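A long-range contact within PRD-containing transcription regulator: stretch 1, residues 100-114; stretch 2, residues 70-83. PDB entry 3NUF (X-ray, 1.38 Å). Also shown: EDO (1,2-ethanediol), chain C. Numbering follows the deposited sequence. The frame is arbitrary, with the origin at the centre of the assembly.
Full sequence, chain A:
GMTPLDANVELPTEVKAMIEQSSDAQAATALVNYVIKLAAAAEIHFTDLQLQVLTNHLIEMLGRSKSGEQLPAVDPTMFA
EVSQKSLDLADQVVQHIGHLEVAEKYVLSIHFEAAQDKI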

# COMPACT_ATOMS: atom_id res chain seq x y z
N LEU A 100 -4.44 5.95 11.15
CA LEU A 100 -5.45 5.50 10.24
C LEU A 100 -6.40 4.56 10.90
O LEU A 100 -6.05 3.87 11.85
CB LEU A 100 -4.81 4.80 9.04
CG LEU A 100 -4.04 5.70 8.06
CD1 LEU A 100 -3.31 4.84 7.01
CD2 LEU A 100 -4.99 6.71 7.39
N GLU A 101 -7.60 4.47 10.32
CA GLU A 101 -8.54 3.48 10.79
C GLU A 101 -8.21 2.08 10.30
O GLU A 101 -7.71 1.91 9.18
CB GLU A 101 -9.95 3.84 10.32
CG GLU A 101 -10.38 5.20 10.82
CD GLU A 101 -10.37 5.40 12.34
OE1 GLU A 101 -10.90 4.46 13.00
OE2 GLU A 101 -9.90 6.46 12.85
N VAL A 102 -8.47 1.09 11.13
CA VAL A 102 -8.16 -0.29 10.80
C VAL A 102 -8.69 -0.68 9.41
O VAL A 102 -8.00 -1.35 8.65
CB VAL A 102 -8.70 -1.29 11.88
CG1 VAL A 102 -8.58 -2.76 11.43
CG2 VAL A 102 -7.94 -1.09 13.19
N ALA A 103 -9.92 -0.30 9.13
CA ALA A 103 -10.59 -0.69 7.91
C ALA A 103 -10.00 -0.13 6.63
O ALA A 103 -10.43 -0.56 5.55
CB ALA A 103 -12.10 -0.36 8.03
N GLU A 104 -9.01 0.74 6.67
CA GLU A 104 -8.21 1.08 5.52
C GLU A 104 -7.62 -0.21 4.91
O GLU A 104 -7.29 -0.23 3.71
CB GLU A 104 -7.09 2.01 5.86
CG GLU A 104 -7.46 3.41 6.27
CD GLU A 104 -7.68 4.41 5.13
OE1 GLU A 104 -7.37 4.12 3.94
OE2 GLU A 104 -8.15 5.52 5.47
N LYS A 105 -7.46 -1.27 5.70
CA LYS A 105 -6.86 -2.48 5.16
C LYS A 105 -7.64 -3.07 4.01
O LYS A 105 -7.05 -3.79 3.20
CB LYS A 105 -6.65 -3.51 6.27
CG LYS A 105 -7.90 -4.16 6.80
CD LYS A 105 -7.63 -5.12 7.96
CE LYS A 105 -8.88 -5.67 8.54
NZ LYS A 105 -8.63 -6.70 9.64
N TYR A 106 -8.95 -2.90 3.97
CA TYR A 106 -9.74 -3.62 2.94
C TYR A 106 -9.41 -3.22 1.53
O TYR A 106 -9.01 -4.05 0.69
CB TYR A 106 -11.23 -3.53 3.28
CG TYR A 106 -11.60 -4.13 4.61
CD1 TYR A 106 -11.37 -5.48 4.84
CD2 TYR A 106 -12.15 -3.37 5.64
CE1 TYR A 106 -11.69 -6.02 6.05
CE2 TYR A 106 -12.45 -3.91 6.85
CZ TYR A 106 -12.21 -5.22 7.08
OH TYR A 106 -12.49 -5.78 8.30
N VAL A 107 -9.51 -1.95 1.23
CA VAL A 107 -9.20 -1.49 -0.14
C VAL A 107 -7.72 -1.78 -0.45
O VAL A 107 -7.39 -2.23 -1.55
CB VAL A 107 -9.55 -0.04 -0.35
CG1 VAL A 107 -8.93 0.55 -1.62
CG2 VAL A 107 -11.07 0.09 -0.39
N LEU A 108 -6.82 -1.56 0.51
CA LEU A 108 -5.40 -1.85 0.27
C LEU A 108 -5.16 -3.32 -0.02
O LEU A 108 -4.35 -3.66 -0.90
CB LEU A 108 -4.54 -1.37 1.43
CG LEU A 108 -3.04 -1.69 1.30
CD1 LEU A 108 -2.41 -1.06 0.07
CD2 LEU A 108 -2.29 -1.26 2.57
N SER A 109 -5.90 -4.23 0.62
CA SER A 109 -5.70 -5.66 0.38
C SER A 109 -5.89 -6.07 -1.07
O SER A 109 -5.24 -7.02 -1.52
CB SER A 109 -6.59 -6.47 1.33
OG SER A 109 -7.93 -6.51 0.90
N ILE A 110 -6.74 -5.37 -1.78
CA ILE A 110 -6.97 -5.73 -3.19
C ILE A 110 -5.72 -5.53 -4.04
O ILE A 110 -5.52 -6.28 -5.00
CB ILE A 110 -8.16 -4.92 -3.74
CG1 ILE A 110 -9.41 -5.15 -2.92
CG2 ILE A 110 -8.44 -5.21 -5.24
CD1 ILE A 110 -9.80 -6.58 -2.67
N HIS A 111 -4.88 -4.58 -3.71
CA HIS A 111 -3.64 -4.38 -4.44
C HIS A 111 -2.76 -5.60 -4.27
O HIS A 111 -2.16 -6.07 -5.21
CB HIS A 111 -2.96 -3.13 -3.96
CG HIS A 111 -3.71 -1.88 -4.27
ND1 HIS A 111 -3.33 -1.02 -5.26
CD2 HIS A 111 -4.78 -1.31 -3.66
CE1 HIS A 111 -4.18 -0.00 -5.30
NE2 HIS A 111 -5.08 -0.15 -4.34
N PHE A 112 -2.62 -6.11 -3.06
CA PHE A 112 -1.83 -7.31 -2.81
C PHE A 112 -2.49 -8.51 -3.48
O PHE A 112 -1.78 -9.38 -4.01
CB PHE A 112 -1.70 -7.59 -1.30
CG PHE A 112 -0.84 -6.63 -0.57
CD1 PHE A 112 0.52 -6.67 -0.68
CD2 PHE A 112 -1.37 -5.71 0.31
CE1 PHE A 112 1.33 -5.78 0.01
CE2 PHE A 112 -0.58 -4.81 1.00
CZ PHE A 112 0.75 -4.78 0.83
N GLU A 113 -3.81 -8.63 -3.46
CA GLU A 113 -4.51 -9.75 -4.06
C GLU A 113 -4.28 -9.75 -5.59
O GLU A 113 -4.01 -10.82 -6.18
CB GLU A 113 -5.99 -9.65 -3.68
CG GLU A 113 -6.80 -10.94 -3.79
CD GLU A 113 -6.56 -11.93 -2.67
OE1 GLU A 113 -5.49 -11.90 -2.01
OE2 GLU A 113 -7.41 -12.85 -2.48
N ALA A 114 -4.40 -8.59 -6.22
CA ALA A 114 -4.16 -8.46 -7.66
C ALA A 114 -2.71 -8.82 -8.02
O ALA A 114 -2.47 -9.47 -9.07
CB ALA A 114 -4.54 -7.08 -8.13
C1 EDO C . -23.64 -5.66 3.44
O1 EDO C . -22.50 -5.94 4.18
C2 EDO C . -24.32 -4.55 4.14
O2 EDO C . -25.54 -5.00 4.75
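Stretch 2 70-83: QLPAVDPTMFAEVS

At the apolar centre, one face of the Phe-79 ring lies against Tyr-106, with Tyr-106 CB 3.5 Å from the ring centroid and 2° off its normal. The same ring meets Tyr-106 at the backbone, Phe-79 CE2 standing 3.3 Å from Tyr-106 O, and Ile-110 CG1 closes on its edge, 3.8 Å from Phe-79 CE2. Phe-79 (chi1 m) thus spans about one turn of helix, from Tyr-106 to Ile-110, with Val-107 CG2 a looser neighbour at 4.3 Å from Phe-79 CZ. The Tyr-106 and Phe-79 rings pack obliquely, their centroids 5.3 Å apart and their planes at 34°. Tyr-106, also in the m rotamer, carries Pro-76 over one face: Pro-76 CG comes within 3.6 Å of Tyr-106 CE2, and Pro-76 CB makes an off-centre CH-pi contact 4.1 Å from the Tyr-106 ring centroid.

Stretch 2 follows stretch 1 in the same direction, its sequence rising as the helix does: the nearest CA atoms pair Leu-71 with Glu-101 (6.6 Å), Val-74 with Ala-103 (7.6 Å), Phe-79 with Tyr-106 (6.6 Å) and Val-82 with Glu-113 (7.0 Å). It runs as an extended segment through Val-74, tightens into a 3-10 segment from Pro-76 to Met-78, and leaves through a type I turn from Phe-79 to Val-82, closed by Val-82 N to Phe-79 O at 3.1 Å. Across this turn, Phe-79 and Val-82 point their CA-to-CB bonds toward stretch 1, and Ala-80 and Glu-81 point theirs away.

Near the start of stretch 1, Leu-71 CD2 packs 3.8 Å from Ala-103 CB, and Leu-71 CD1 lies 3.7 Å from Glu-104 N, over the type I turn from Glu-101 to Glu-104 that leads into the helix. Val-74 fills the next position, its CG1 4.1 Å from Ala-103 CB and its CG2 4.1 Å from Tyr-106 CB. Farther along, Val-82 CG2 reaches Ile-110 CD1 at 3.7 Å and Val-82 CG1 sits 3.5 Å from Ser-109 OG, whose hydroxyl bonds back to Tyr-106 O (2.7 Å) within its own helix.

The polar edge is Glu-113. Its carboxylate grips Ser-83 twice: Ser-83 N donates to Glu-113 OE2 (2.9 Å, 161°) and Ser-83 OG donates to Glu-113 OE1 (2.7 Å). Ser-83 occupies the N-cap position of the following helix, so these two hydrogen bonds tie the start of that helix to stretch 1. Together the two stretches bury 685 Å².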

# COMPACT_ATOMS: atom_id res chain seq x y z
N GLN A 70 -11.71 11.49 6.66
CA GLN A 70 -12.39 10.27 7.05
C GLN A 70 -12.03 9.11 6.14
O GLN A 70 -11.87 9.26 4.93
CB GLN A 70 -13.92 10.52 7.01
CG GLN A 70 -14.77 9.38 7.50
CD GLN A 70 -16.25 9.75 7.69
OE1 GLN A 70 -16.69 10.83 7.28
NE2 GLN A 70 -17.00 8.86 8.29
N LEU A 71 -11.94 7.94 6.76
CA LEU A 71 -11.89 6.68 6.02
C LEU A 71 -12.97 6.66 4.90
O LEU A 71 -14.14 6.83 5.19
CB LEU A 71 -12.18 5.55 7.01
CG LEU A 71 -12.51 4.18 6.45
CD1 LEU A 71 -11.29 3.53 5.79
CD2 LEU A 71 -13.06 3.31 7.58
N PRO A 72 -12.60 6.40 3.64
CA PRO A 72 -13.65 6.22 2.59
C PRO A 72 -14.60 5.08 2.97
O PRO A 72 -14.14 3.99 3.34
CB PRO A 72 -12.84 5.86 1.34
CG PRO A 72 -11.49 6.58 1.61
CD PRO A 72 -11.24 6.39 3.06
N ALA A 73 -15.90 5.32 2.85
CA ALA A 73 -16.88 4.36 3.28
C ALA A 73 -16.57 3.01 2.70
O ALA A 73 -16.34 2.89 1.48
CB ALA A 73 -18.27 4.82 2.84
N VAL A 74 -16.68 1.96 3.50
CA VAL A 74 -16.32 0.60 3.08
C VAL A 74 -17.26 -0.41 3.76
O VAL A 74 -17.72 -0.18 4.89
CB VAL A 74 -14.84 0.30 3.35
CG1 VAL A 74 -14.53 0.31 4.82
CG2 VAL A 74 -14.40 -0.98 2.70
N ASP A 75 -17.59 -1.46 3.04
CA ASP A 75 -18.41 -2.56 3.57
C ASP A 75 -17.52 -3.81 3.68
O ASP A 75 -17.20 -4.44 2.68
CB ASP A 75 -19.61 -2.87 2.70
CG ASP A 75 -20.44 -4.01 3.23
OD1 ASP A 75 -20.06 -4.72 4.17
OD2 ASP A 75 -21.45 -4.28 2.53
N PRO A 76 -17.05 -4.11 4.89
CA PRO A 76 -16.10 -5.23 5.05
C PRO A 76 -16.59 -6.55 4.50
O PRO A 76 -15.74 -7.37 4.08
CB PRO A 76 -15.90 -5.30 6.56
CG PRO A 76 -16.09 -3.89 7.01
CD PRO A 76 -17.19 -3.36 6.13
N THR A 77 -17.90 -6.79 4.44
CA THR A 77 -18.39 -8.06 3.93
C THR A 77 -18.04 -8.27 2.51
O THR A 77 -17.92 -9.42 2.08
CB THR A 77 -19.88 -8.28 4.13
OG1 THR A 77 -20.61 -7.35 3.34
CG2 THR A 77 -20.21 -8.19 5.58
N MSE A 78 -17.83 -7.21 1.74
CA MSE A 78 -17.43 -7.35 0.36
C MSE A 78 -16.05 -7.96 0.21
O MSE A 78 -15.65 -8.32 -0.92
CB MSE A 78 -17.41 -6.01 -0.36
CG MSE A 78 -18.80 -5.36 -0.41
SE MSE A 78 -18.85 -3.78 -1.48
CE MSE A 78 -20.60 -3.03 -1.01
N PHE A 79 -15.28 -8.04 1.30
CA PHE A 79 -13.88 -8.51 1.24
C PHE A 79 -13.74 -9.88 1.88
O PHE A 79 -12.65 -10.33 2.15
CB PHE A 79 -12.98 -7.44 1.92
CG PHE A 79 -13.02 -6.12 1.25
CD1 PHE A 79 -14.03 -5.21 1.55
CD2 PHE A 79 -12.03 -5.73 0.35
CE1 PHE A 79 -14.10 -3.97 0.90
CE2 PHE A 79 -12.10 -4.49 -0.28
CZ PHE A 79 -13.14 -3.63 -0.03
N ALA A 80 -14.86 -10.57 2.09
CA ALA A 80 -14.88 -11.86 2.77
C ALA A 80 -13.99 -12.86 2.08
O ALA A 80 -13.43 -13.70 2.78
CB ALA A 80 -16.33 -12.41 2.76
N GLU A 81 -13.88 -12.83 0.78
CA GLU A 81 -13.07 -13.83 0.07
C GLU A 81 -11.66 -13.39 -0.35
O GLU A 81 -10.94 -14.11 -1.02
CB GLU A 81 -13.91 -14.42 -1.05
CG GLU A 81 -15.14 -15.29 -0.46
CD GLU A 81 -14.71 -16.46 0.47
OE1 GLU A 81 -13.95 -17.33 -0.01
OE2 GLU A 81 -15.15 -16.51 1.67
N VAL A 82 -11.22 -12.25 0.16
CA VAL A 82 -9.80 -11.86 0.02
C VAL A 82 -8.93 -12.75 0.88
O VAL A 82 -9.26 -13.07 1.99
CB VAL A 82 -9.60 -10.38 0.42
CG1 VAL A 82 -8.15 -10.01 0.35
CG2 VAL A 82 -10.45 -9.49 -0.45
N SER A 83 -7.80 -13.20 0.35
CA SER A 83 -6.96 -14.09 1.10
C SER A 83 -6.46 -13.45 2.38
O SER A 83 -6.18 -12.24 2.44
CB SER A 83 -5.76 -14.53 0.28
OG SER A 83 -4.77 -13.50 0.05